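Local structure of p450 cytochrome, putative (Rippkaea orientalis, 6Y01) at residues D[72-77]-D[91-96]; D[134-139]-D[157-162]. The protein binds the molybdenum cofactor (Moco) and probably serves as a carrier for it, using a Rossmann-type fold. One frame throughout, in Å; residues are numbered along the deposited sequence.

In the fold
Both contacts belong to the same seven-stranded parallel sheet. The chain lays down strand 17-21 in the middle and builds outward through 48-51 to 73-77. Contact 1 then closes a loop of 13 residues, without helix or strand, by setting 91-94 beside 73-77 as the last strand on that side. Helix 102-108 and strand 111-115 take the chain back to the other side of 17-21, and 135-138 follows. Contact 2 closes the beta-alpha-beta unit that runs through helix 142-151 to the last strand, 157-158. The two loops follow in series, neither nested nor crossed, with contact centres about 24 Å apart, on opposite sides of the chain's centre.

Contact 1: residues D[72-77]-D[91-96]; sequences LTIGIL and IAIVTG
This is a parallel strand pairing at one edge of the Rossmann-type sheet, where strand 91-94 lies outermost in the chain beside 73-77. The strands run 18° apart, and main-chain hydrogen bonds alternate between them: Ile91 N gives to Thr73 O, Gly75 N to Ile91 O, Ile93 N to Gly75 O and Leu77 N to Ile93 O. All four donors lie nearly along the C=O axis of their acceptors, most exactly Ile93 N, 2.8 Å from Gly75 O.

Four isoleucines line one face. All share one rotamer, CG1 anti to the carbonyl carbon; Ile74 with Ile91 and Ile93, and Ile76 with Ile93, lie side by side, pointing the same way. The CD1 of Ile74 settles on CB of Ile91 at 3.6 Å, and CD1 of Ile76 repeats this on CB of Ile93 at 3.8 Å. Beta-branched, apolar residues suit this buried strand face, which helix 102-108 covers at Ile76. The other face has Gly75 and Ala92, both small, and Leu77, whose CD1 approaches Ala92 CB at 4.0 Å. A second subunit packs against this edge: its Ile104 meets Ile93, and its Ser108 OG is hydrogen-bonded to Val94 N.

Past the strand, Thr95 grips Leu77 O twice, through N and hydroxyl, while its side chain crosses that of Ile76 at about a right angle, CG2 to CG2 3.7 Å. The hydroxyl also accepts a hydrogen bond from Leu97 N, which fixes its rotation. An alanine here would remove OG1 and CG2, and would probably loosen the end of the pairing, leaving Leu77 O only the backbone bond from this residue. The hydroxyl holds the crowded position between backbone N and carbonyl carbon (chi1 75°), from where OG1 reaches a lone pair of Leu77 O at 2.7 Å.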
ATOM      1  N   LEU D  72     -14.882 -21.484  -3.366  1.00 25.01           N
ATOM      2  CA  LEU D  72     -13.702 -20.722  -3.800  1.00 24.79           C
ATOM      3  C   LEU D  72     -13.135 -19.932  -2.623  1.00 23.00           C
ATOM      4  O   LEU D  72     -13.906 -19.333  -1.841  1.00 24.12           O
ATOM      5  CB  LEU D  72     -14.116 -19.759  -4.885  1.00 26.62           C
ATOM      6  CG  LEU D  72     -13.007 -18.917  -5.502  1.00 27.29           C
ATOM      7  CD1 LEU D  72     -12.001 -19.756  -6.261  1.00 28.95           C
ATOM      8  CD2 LEU D  72     -13.621 -17.860  -6.404  1.00 28.62           C
ATOM      9  N   THR D  73     -11.843 -20.006  -2.493  1.00 23.10           N
ATOM     10  CA  THR D  73     -11.105 -19.296  -1.442  1.00 22.60           C
ATOM     11  C   THR D  73     -10.100 -18.316  -2.030  1.00 23.46           C
ATOM     12  O   THR D  73      -9.345 -18.629  -2.917  1.00 23.62           O
ATOM     13  CB  THR D  73     -10.419 -20.271  -0.493  1.00 22.99           C
ATOM     14  OG1 THR D  73      -9.512 -21.061  -1.266  1.00 25.28           O
ATOM     15  CG2 THR D  73     -11.438 -21.141   0.215  1.00 25.25           C
ATOM     16  N   ILE D  74     -10.079 -17.105  -1.442  1.00 22.85           N
ATOM     17  CA  ILE D  74      -9.155 -16.029  -1.836  1.00 22.75           C
ATOM     18  C   ILE D  74      -8.292 -15.718  -0.612  1.00 20.93           C
ATOM     19  O   ILE D  74      -8.850 -15.608   0.511  1.00 22.73           O
ATOM     20  CB  ILE D  74      -9.909 -14.747  -2.208  1.00 25.42           C
ATOM     21  CG1 ILE D  74     -11.079 -14.948  -3.152  1.00 28.07           C
ATOM     22  CG2 ILE D  74      -8.904 -13.715  -2.749  1.00 26.91           C
ATOM     23  CD1 ILE D  74     -10.739 -15.561  -4.493  1.00 27.95           C
ATOM     24  N   GLY D  75      -6.992 -15.618  -0.838  1.00 20.22           N
ATOM     25  CA  GLY D  75      -6.101 -15.210   0.253  1.00 21.04           C
ATOM     26  C   GLY D  75      -5.381 -13.927  -0.132  1.00 21.35           C
ATOM     27  O   GLY D  75      -4.832 -13.840  -1.211  1.00 22.81           O
ATOM     28  N   ILE D  76      -5.397 -12.953   0.780  1.00 20.56           N
ATOM     29  CA  ILE D  76      -4.721 -11.632   0.567  1.00 20.82           C
ATOM     30  C   ILE D  76      -3.444 -11.689   1.387  1.00 20.15           C
ATOM     31  O   ILE D  76      -3.486 -11.521   2.599  1.00 22.42           O
ATOM     32  CB  ILE D  76      -5.602 -10.462   0.982  1.00 21.58           C
ATOM     33  CG1 ILE D  76      -6.996 -10.524   0.397  1.00 23.80           C
ATOM     34  CG2 ILE D  76      -4.902  -9.184   0.627  1.00 22.65           C
ATOM     35  CD1 ILE D  76      -7.039 -10.564  -1.095  1.00 24.73           C
ATOM     36  N   LEU D  77      -2.337 -11.978   0.717  1.00 20.37           N
ATOM     37  CA  LEU D  77      -1.094 -12.321   1.398  1.00 20.11           C
ATOM     38  C   LEU D  77      -0.297 -11.065   1.675  1.00 20.44           C
ATOM     39  O   LEU D  77      -0.151 -10.203   0.790  1.00 21.09           O
ATOM     40  CB  LEU D  77      -0.256 -13.273   0.540  1.00 21.72           C
ATOM     41  CG  LEU D  77      -0.937 -14.616   0.174  1.00 25.38           C
ATOM     42  CD1 LEU D  77       0.015 -15.390  -0.623  1.00 27.03           C
ATOM     43  CD2 LEU D  77      -1.341 -15.343   1.381  1.00 32.57           C
ATOM     44  N   ILE D  91      -6.913 -18.758  -4.767  1.00 23.84           N
ATOM     45  CA  ILE D  91      -6.430 -17.540  -5.439  1.00 23.37           C
ATOM     46  C   ILE D  91      -5.575 -16.757  -4.443  1.00 21.12           C
ATOM     47  O   ILE D  91      -6.100 -16.298  -3.445  1.00 24.06           O
ATOM     48  CB  ILE D  91      -7.613 -16.670  -5.924  1.00 24.54           C
ATOM     49  CG1 ILE D  91      -8.551 -17.432  -6.869  1.00 25.96           C
ATOM     50  CG2 ILE D  91      -7.093 -15.347  -6.540  1.00 25.41           C
ATOM     51  CD1 ILE D  91      -7.906 -17.862  -8.135  1.00 29.24           C
ATOM     52  N   ALA D  92      -4.296 -16.726  -4.690  1.00 21.75           N
ATOM     53  CA  ALA D  92      -3.318 -16.025  -3.842  1.00 21.88           C
ATOM     54  C   ALA D  92      -3.061 -14.637  -4.420  1.00 22.57           C
ATOM     55  O   ALA D  92      -2.375 -14.491  -5.437  1.00 23.31           O
ATOM     56  CB  ALA D  92      -2.050 -16.828  -3.760  1.00 24.51           C
ATOM     57  N   ILE D  93      -3.592 -13.625  -3.722  1.00 21.34           N
ATOM     58  CA  ILE D  93      -3.302 -12.224  -4.082  1.00 21.34           C
ATOM     59  C   ILE D  93      -2.078 -11.834  -3.267  1.00 20.71           C
ATOM     60  O   ILE D  93      -2.151 -11.786  -2.045  1.00 23.27           O
ATOM     61  CB  ILE D  93      -4.503 -11.328  -3.776  1.00 22.10           C
ATOM     62  CG1 ILE D  93      -5.774 -11.810  -4.443  1.00 23.19           C
ATOM     63  CG2 ILE D  93      -4.198  -9.855  -4.108  1.00 22.92           C
ATOM     64  CD1 ILE D  93      -5.703 -11.895  -5.929  1.00 23.93           C
ATOM     65  N   VAL D  94      -0.983 -11.597  -3.955  1.00 19.91           N
ATOM     66  CA  VAL D  94       0.325 -11.375  -3.311  1.00 20.32           C
ATOM     67  C   VAL D  94       0.522  -9.843  -3.244  1.00 20.23           C
ATOM     68  O   VAL D  94       0.591  -9.233  -4.281  1.00 20.90           O
ATOM     69  CB  VAL D  94       1.466 -12.017  -4.091  1.00 20.73           C
ATOM     70  CG1 VAL D  94       2.806 -11.788  -3.427  1.00 22.59           C
ATOM     71  CG2 VAL D  94       1.173 -13.530  -4.272  1.00 22.29           C
ATOM     72  N   THR D  95       0.519  -9.298  -2.028  1.00 20.11           N
ATOM     73  CA  THR D  95       0.483  -7.815  -1.933  1.00 21.02           C
ATOM     74  C   THR D  95       1.861  -7.218  -1.709  1.00 20.27           C
ATOM     75  O   THR D  95       2.023  -6.060  -2.099  1.00 22.27           O
ATOM     76  CB  THR D  95      -0.487  -7.334  -0.862  1.00 21.82           C
ATOM     77  OG1 THR D  95       0.030  -7.525   0.434  1.00 21.19           O
ATOM     78  CG2 THR D  95      -1.869  -7.912  -1.045  1.00 22.39           C
ATOM     79  N   GLY D  96       2.743  -7.859  -0.992  1.00 21.09           N
ATOM     80  CA  GLY D  96       4.009  -7.289  -0.587  1.00 21.85           C
ATOM     81  C   GLY D  96       3.808  -6.079   0.355  1.00 21.44           C
ATOM     82  O   GLY D  96       4.716  -5.264   0.434  1.00 23.35           O
TER

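Contact 2: residues D[134-139]-D[157-162]; sequences PVILLN and WIASSP
Three main-chain hydrogen bonds join strand 135-138 to the short strand 157-158. Trp157 N points almost straight at Val135 O, and Leu137 N donates in return to Trp157 O at 2.8 Å. Ala159 N then bonds to Leu137 O.

Apolar side chains meet on both faces of the pair. On one, Ala159 directs its small methyl at segment 134-139, where Ile136 CG2 meets Ala159 CB at 3.6 Å, and Ile136 CG1 lies against Trp157 CB. The indole turns its CE3 edge to Val135 O, which lies in the ring plane 3.6 Å away, while CZ3 meets Pro134 CB. Helix 162-176 covers this face through Ile172 and Leu168. On the other, Leu137 and Ile158 cross obliquely, Ile158 CD1 lying along the Leu137 side chain, 3.6 Å from its CD1, beside Gln145 of helix 142-151.

The pairing completes a right-handed beta-alpha-beta crossover, the repeating unit of the Rossmann-type sheet, at the edge formed by strand 157-158.

Where the strands part, a water accepts from Asn139 N at 2.8 Å and donates to Ala159 O at 2.7 Å. Leu138, with CG anti to its backbone N (chi1 -178°), sends CD1 to within 3.6 Å of Ser161 N, a buried amide without a polar partner. Ser161 is the N-cap of helix 162-176, its OG hydrogen-bonded to Asn164 N, and Pro162 suits the first turn, where a main-chain N-H is not required.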
ATOM      1  N   PRO D 134     -20.111  -3.874   7.108  1.00 27.75           N
ATOM      2  CA  PRO D 134     -20.771  -4.703   8.109  1.00 27.61           C
ATOM      3  C   PRO D 134     -19.780  -5.670   8.753  1.00 27.71           C
ATOM      4  O   PRO D 134     -18.987  -6.333   8.036  1.00 26.10           O
ATOM      5  CB  PRO D 134     -21.835  -5.493   7.318  1.00 29.74           C
ATOM      6  CG  PRO D 134     -21.974  -4.751   6.048  1.00 30.39           C
ATOM      7  CD  PRO D 134     -20.620  -4.107   5.758  1.00 29.32           C
ATOM      8  N   VAL D 135     -19.835  -5.737  10.080  1.00 24.82           N
ATOM      9  CA  VAL D 135     -18.922  -6.572  10.869  1.00 24.84           C
ATOM     10  C   VAL D 135     -19.733  -7.430  11.812  1.00 25.97           C
ATOM     11  O   VAL D 135     -20.589  -6.916  12.518  1.00 26.10           O
ATOM     12  CB  VAL D 135     -17.891  -5.761  11.650  1.00 26.72           C
ATOM     13  CG1 VAL D 135     -17.062  -6.667  12.551  1.00 28.57           C
ATOM     14  CG2 VAL D 135     -17.012  -4.962  10.720  1.00 28.74           C
ATOM     15  N   ILE D 136     -19.396  -8.731  11.813  1.00 25.26           N
ATOM     16  CA  ILE D 136     -19.972  -9.690  12.761  1.00 25.19           C
ATOM     17  C   ILE D 136     -18.862 -10.191  13.659  1.00 24.28           C
ATOM     18  O   ILE D 136     -17.844 -10.702  13.154  1.00 26.78           O
ATOM     19  CB  ILE D 136     -20.648 -10.851  12.032  1.00 25.97           C
ATOM     20  CG1 ILE D 136     -21.741 -10.353  11.093  1.00 28.05           C
ATOM     21  CG2 ILE D 136     -21.164 -11.856  13.032  1.00 28.33           C
ATOM     22  CD1 ILE D 136     -22.278 -11.429  10.159  1.00 29.60           C
ATOM     23  N   LEU D 137     -19.059 -10.086  14.967  1.00 26.33           N
ATOM     24  CA  LEU D 137     -18.117 -10.649  15.947  1.00 26.17           C
ATOM     25  C   LEU D 137     -18.627 -12.005  16.411  1.00 27.71           C
ATOM     26  O   LEU D 137     -19.748 -12.118  16.872  1.00 29.70           O
ATOM     27  CB  LEU D 137     -17.974  -9.694  17.131  1.00 27.63           C
ATOM     28  CG  LEU D 137     -17.584  -8.255  16.763  1.00 27.36           C
ATOM     29  CD1 LEU D 137     -17.505  -7.407  18.044  1.00 30.82           C
ATOM     30  CD2 LEU D 137     -16.279  -8.218  16.028  1.00 29.69           C
ATOM     31  N   LEU D 138     -17.750 -12.978  16.335  1.00 27.91           N
ATOM     32  CA  LEU D 138     -18.010 -14.352  16.849  1.00 27.60           C
ATOM     33  C   LEU D 138     -16.877 -14.692  17.813  1.00 28.10           C
ATOM     34  O   LEU D 138     -15.811 -15.176  17.391  1.00 28.25           O
ATOM     35  CB  LEU D 138     -18.140 -15.315  15.664  1.00 29.14           C
ATOM     36  CG  LEU D 138     -18.464 -16.735  16.066  1.00 30.65           C
ATOM     37  CD1 LEU D 138     -19.874 -16.879  16.580  1.00 34.18           C
ATOM     38  CD2 LEU D 138     -18.281 -17.611  14.855  1.00 32.36           C
ATOM     39  N   ASN D 139     -17.049 -14.293  19.076  1.00 31.00           N
ATOM     40  CA  ASN D 139     -15.976 -14.448  20.065  1.00 33.74           C
ATOM     41  C   ASN D 139     -16.553 -14.401  21.459  1.00 38.97           C
ATOM     42  O   ASN D 139     -17.750 -14.113  21.616  1.00 42.02           O
ATOM     43  CB  ASN D 139     -14.869 -13.403  19.902  1.00 32.20           C
ATOM     44  CG  ASN D 139     -15.286 -11.992  20.213  1.00 33.51           C
ATOM     45  OD1 ASN D 139     -15.935 -11.729  21.234  1.00 41.54           O
ATOM     46  ND2 ASN D 139     -14.962 -11.115  19.288  1.00 38.28           N
ATOM     47  N   TRP D 157     -22.365  -6.244  14.688  1.00 30.74           N
ATOM     48  CA  TRP D 157     -23.263  -7.366  15.065  1.00 33.29           C
ATOM     49  C   TRP D 157     -22.494  -8.392  15.891  1.00 32.22           C
ATOM     50  O   TRP D 157     -21.326  -8.628  15.619  1.00 32.81           O
ATOM     51  CB  TRP D 157     -23.816  -8.053  13.821  1.00 38.83           C
ATOM     52  CG  TRP D 157     -24.980  -7.335  13.220  1.00 48.20           C
ATOM     53  CD1 TRP D 157     -26.310  -7.475  13.526  1.00 53.00           C
ATOM     54  CD2 TRP D 157     -24.915  -6.438  12.120  1.00 47.90           C
ATOM     55  NE1 TRP D 157     -27.069  -6.679  12.713  1.00 59.23           N
ATOM     56  CE2 TRP D 157     -26.234  -6.026  11.841  1.00 56.96           C
ATOM     57  CE3 TRP D 157     -23.862  -5.932  11.370  1.00 45.30           C
ATOM     58  CZ2 TRP D 157     -26.522  -5.118  10.832  1.00 61.17           C
ATOM     59  CZ3 TRP D 157     -24.144  -5.018  10.380  1.00 55.44           C
ATOM     60  CH2 TRP D 157     -25.454  -4.637  10.099  1.00 64.06           C
ATOM     61  N   ILE D 158     -23.157  -8.983  16.859  1.00 32.94           N
ATOM     62  CA  ILE D 158     -22.597 -10.041  17.723  1.00 33.88           C
ATOM     63  C   ILE D 158     -23.325 -11.346  17.398  1.00 33.05           C
ATOM     64  O   ILE D 158     -24.527 -11.424  17.588  1.00 36.10           O
ATOM     65  CB  ILE D 158     -22.750  -9.712  19.214  1.00 38.27           C
ATOM     66  CG1 ILE D 158     -22.268  -8.294  19.520  1.00 43.77           C
ATOM     67  CG2 ILE D 158     -22.029 -10.765  20.044  1.00 37.77           C
ATOM     68  CD1 ILE D 158     -20.841  -8.058  19.263  1.00 38.79           C
ATOM     69  N   ALA D 159     -22.592 -12.339  16.913  1.00 32.30           N
ATOM     70  CA  ALA D 159     -23.189 -13.633  16.557  1.00 32.85           C
ATOM     71  C   ALA D 159     -23.043 -14.620  17.699  1.00 34.18           C
ATOM     72  O   ALA D 159     -22.067 -14.575  18.448  1.00 35.79           O
ATOM     73  CB  ALA D 159     -22.576 -14.212  15.301  1.00 31.52           C
ATOM     74  N   SER D 160     -23.966 -15.571  17.744  1.00 37.55           N
ATOM     75  CA  SER D 160     -23.991 -16.632  18.773  1.00 41.68           C
ATOM     76  C   SER D 160     -23.356 -17.930  18.259  1.00 39.13           C
ATOM     77  O   SER D 160     -23.048 -18.790  19.081  1.00 44.87           O
ATOM     78  CB  SER D 160     -25.421 -16.882  19.237  1.00 42.60           C
ATOM     79  OG  SER D 160     -26.282 -17.138  18.118  1.00 45.22           O
ATOM     80  N   SER D 161     -23.200 -18.084  16.959  1.00 34.60           N
ATOM     81  CA  SER D 161     -22.748 -19.347  16.347  1.00 34.05           C
ATOM     82  C   SER D 161     -22.405 -19.107  14.898  1.00 32.54           C
ATOM     83  O   SER D 161     -22.784 -18.098  14.321  1.00 31.76           O
ATOM     84  CB  SER D 161     -23.840 -20.391  16.415  1.00 33.46           C
ATOM     85  OG  SER D 161     -24.916 -20.010  15.572  1.00 37.94           O
ATOM     86  N   PRO D 162     -21.692 -20.039  14.231  1.00 33.55           N
ATOM     87  CA  PRO D 162     -21.487 -19.952  12.790  1.00 32.17           C
ATOM     88  C   PRO D 162     -22.800 -19.834  12.017  1.00 31.80           C
ATOM     89  O   PRO D 162     -22.890 -19.018  11.110  1.00 30.97           O
ATOM     90  CB  PRO D 162     -20.699 -21.233  12.485  1.00 34.84           C
ATOM     91  CG  PRO D 162     -19.945 -21.464  13.750  1.00 33.63           C
ATOM     92  CD  PRO D 162     -20.948 -21.153  14.834  1.00 34.26           C
TER
HETATM   93  O   HOH W   1     -19.757 -13.767  19.651  1.00 60.16           O